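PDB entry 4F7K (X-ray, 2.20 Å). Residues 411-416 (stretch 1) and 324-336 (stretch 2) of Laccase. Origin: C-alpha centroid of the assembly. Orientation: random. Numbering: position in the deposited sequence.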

# COMPACT_ATOMS: atom_id res chain seq x y z
N LYS A 411 -6.80 17.57 9.03
CA LYS A 411 -6.83 16.23 9.61
C LYS A 411 -8.24 15.83 10.12
O LYS A 411 -8.57 16.03 11.30
CB LYS A 411 -5.78 16.11 10.72
N THR A 412 -9.03 15.25 9.21
CA THR A 412 -10.41 14.83 9.47
C THR A 412 -10.58 13.38 9.99
O THR A 412 -9.75 12.51 9.72
CB THR A 412 -11.27 15.00 8.19
OG1 THR A 412 -12.55 14.37 8.36
CG2 THR A 412 -10.56 14.40 7.00
N TRP A 413 -11.68 13.13 10.70
CA TRP A 413 -11.96 11.78 11.16
C TRP A 413 -13.43 11.43 11.23
O TRP A 413 -14.28 12.29 11.12
CB TRP A 413 -11.28 11.49 12.50
CG TRP A 413 -11.62 12.43 13.60
CD1 TRP A 413 -11.17 13.71 13.75
CD2 TRP A 413 -12.46 12.16 14.72
NE1 TRP A 413 -11.69 14.25 14.89
CE2 TRP A 413 -12.48 13.32 15.51
CE3 TRP A 413 -13.20 11.04 15.14
CZ2 TRP A 413 -13.22 13.41 16.70
CZ3 TRP A 413 -13.93 11.12 16.31
CH2 TRP A 413 -13.93 12.30 17.08
N VAL A 414 -13.70 10.15 11.42
CA VAL A 414 -15.04 9.63 11.54
C VAL A 414 -15.23 8.79 12.83
O VAL A 414 -14.47 7.84 13.10
CB VAL A 414 -15.42 8.82 10.30
CG1 VAL A 414 -16.55 7.89 10.60
CG2 VAL A 414 -15.78 9.77 9.15
N GLU A 415 -16.24 9.17 13.62
CA GLU A 415 -16.63 8.47 14.83
C GLU A 415 -17.59 7.33 14.45
O GLU A 415 -18.48 7.52 13.63
CB GLU A 415 -17.29 9.45 15.80
CG GLU A 415 -17.47 8.96 17.24
CD GLU A 415 -17.86 10.07 18.23
OE1 GLU A 415 -18.24 11.19 17.81
OE2 GLU A 415 -17.80 9.83 19.45
N VAL A 416 -17.38 6.16 15.03
CA VAL A 416 -18.23 4.99 14.77
C VAL A 416 -18.59 4.25 16.07
O VAL A 416 -17.73 3.67 16.74
CB VAL A 416 -17.58 4.00 13.79
CG1 VAL A 416 -18.47 2.76 13.61
CG2 VAL A 416 -17.30 4.66 12.46
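Stretch 2, residues 324-336: GLTDTPLHSFERG

The most unusual feature of this contact is the W413 side chain, which is held by stretch 2 at both its edge and its face. At the edge, W413 NE1 donates a hydrogen bond to T326 O at 2.8 Å, nearly straight at 170°. Over the face lies P329. P329 CB stands 3.7 Å from the centroid of the six-membered ring of W413 and only 7° off the ring normal, a CH-pi contact. The segment from T326 to P329 therefore follows the edge of the indole and then covers one face. T326 OG1 ties this turn together with a hydrogen bond to T328 O at 2.7 Å.

Stretch 2 runs parallel to stretch 1, with K411 beside L325 and V416 beside F333. Stretch 1 is extended, with a strand that continues to E415. Most of stretch 2 is loop or turn, with a short, weakly bonded strand near H331 and S332.

Backbone hydrogen bonds set the register. T326 N donates to K411 O at 3.1 Å. L330 N donates to W413 O at 2.7 Å. Between these two bonds stretch 2 has three residues and stretch 1 has one, and the side chains of D327 and T328 point away. Beyond L330 the chains advance in step. E415 N donates to H331 O at 3.1 Å, and F333 N donates to E415 O at 2.9 Å. E415 thus bonds to the residues before and after S332, its partner in a parallel bridge with CA atoms 4.4 Å apart.

The side chains of E415 and S332 share one face of the sheet, where S332 OG gives a weak hydrogen bond to E415 OE1 at 3.0 Å. V414 points to the other face. V414 CG1 meets the edge of the F333 ring, 3.5 Å from F333 CD2, and V414 CG2 lies 4.1 Å from L330 CD2.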

# COMPACT_ATOMS: atom_id res chain seq x y z
N GLY A 324 -2.32 17.02 15.63
CA GLY A 324 -3.27 18.02 15.15
C GLY A 324 -4.44 17.44 14.38
O GLY A 324 -4.33 17.20 13.17
N LEU A 325 -5.55 17.20 15.08
CA LEU A 325 -6.80 16.69 14.49
C LEU A 325 -7.95 17.66 14.72
O LEU A 325 -7.88 18.51 15.61
CB LEU A 325 -7.19 15.35 15.13
CG LEU A 325 -6.38 14.10 14.78
CD1 LEU A 325 -5.47 13.69 15.94
CD2 LEU A 325 -7.33 12.99 14.44
N THR A 326 -9.01 17.53 13.92
CA THR A 326 -10.23 18.33 14.14
C THR A 326 -10.91 17.91 15.44
O THR A 326 -10.90 16.73 15.81
CB THR A 326 -11.25 18.24 12.96
OG1 THR A 326 -11.83 16.93 12.90
CG2 THR A 326 -10.58 18.57 11.62
N ASP A 327 -11.49 18.89 16.13
CA ASP A 327 -12.09 18.68 17.44
C ASP A 327 -13.36 17.82 17.41
O ASP A 327 -13.65 17.09 18.36
CB ASP A 327 -12.38 20.03 18.11
CG ASP A 327 -11.15 20.94 18.15
OD1 ASP A 327 -10.00 20.43 18.12
OD2 ASP A 327 -11.34 22.18 18.22
N THR A 328 -14.11 17.92 16.31
CA THR A 328 -15.31 17.10 16.09
C THR A 328 -15.13 16.30 14.80
O THR A 328 -14.34 16.71 13.94
CB THR A 328 -16.62 17.95 16.02
OG1 THR A 328 -16.45 19.03 15.08
CG2 THR A 328 -16.98 18.51 17.38
N PRO A 329 -15.84 15.17 14.66
CA PRO A 329 -15.64 14.34 13.47
C PRO A 329 -16.39 14.89 12.26
O PRO A 329 -17.21 15.79 12.41
CB PRO A 329 -16.23 13.00 13.89
CG PRO A 329 -17.33 13.36 14.84
CD PRO A 329 -16.87 14.60 15.55
N LEU A 330 -16.08 14.35 11.09
CA LEU A 330 -16.83 14.63 9.87
C LEU A 330 -18.27 14.20 10.09
O LEU A 330 -19.19 14.96 9.81
CB LEU A 330 -16.26 13.84 8.69
CG LEU A 330 -17.03 13.84 7.37
CD1 LEU A 330 -16.96 15.20 6.65
CD2 LEU A 330 -16.51 12.73 6.47
N HIS A 331 -18.43 12.98 10.59
CA HIS A 331 -19.71 12.46 11.00
C HIS A 331 -19.52 11.46 12.14
O HIS A 331 -18.43 10.93 12.35
CB HIS A 331 -20.43 11.81 9.83
CG HIS A 331 -21.91 11.80 9.98
ND1 HIS A 331 -22.61 10.69 10.40
CD2 HIS A 331 -22.83 12.78 9.79
CE1 HIS A 331 -23.90 10.99 10.47
NE2 HIS A 331 -24.06 12.25 10.10
N SER A 332 -20.59 11.24 12.90
CA SER A 332 -20.59 10.25 13.97
C SER A 332 -21.68 9.20 13.73
O SER A 332 -22.84 9.42 14.06
CB SER A 332 -20.76 10.93 15.32
OG SER A 332 -20.62 9.99 16.37
N PHE A 333 -21.29 8.06 13.16
CA PHE A 333 -22.22 7.01 12.72
C PHE A 333 -22.58 6.03 13.81
O PHE A 333 -21.77 5.77 14.70
CB PHE A 333 -21.57 6.18 11.61
CG PHE A 333 -21.29 6.94 10.35
CD1 PHE A 333 -22.27 7.08 9.37
CD2 PHE A 333 -20.03 7.50 10.13
CE1 PHE A 333 -22.01 7.78 8.20
CE2 PHE A 333 -19.76 8.21 8.96
CZ PHE A 333 -20.75 8.34 8.00
N GLU A 334 -23.79 5.48 13.71
CA GLU A 334 -24.15 4.25 14.41
C GLU A 334 -23.56 3.05 13.65
O GLU A 334 -23.46 3.08 12.42
CB GLU A 334 -25.67 4.11 14.56
N ARG A 335 -23.17 2.02 14.39
CA ARG A 335 -22.40 0.90 13.83
C ARG A 335 -23.18 0.11 12.78
O ARG A 335 -24.31 -0.33 13.03
CB ARG A 335 -21.94 -0.03 14.96
CG ARG A 335 -21.04 -1.16 14.54
CD ARG A 335 -21.05 -2.25 15.59
NE ARG A 335 -20.16 -3.34 15.24
CZ ARG A 335 -19.84 -4.34 16.05
NH1 ARG A 335 -20.36 -4.41 17.27
NH2 ARG A 335 -19.01 -5.28 15.64
N GLY A 336 -22.58 -0.07 11.61
CA GLY A 336 -23.20 -0.82 10.52
C GLY A 336 -23.90 0.00 9.45
O GLY A 336 -24.36 -0.56 8.45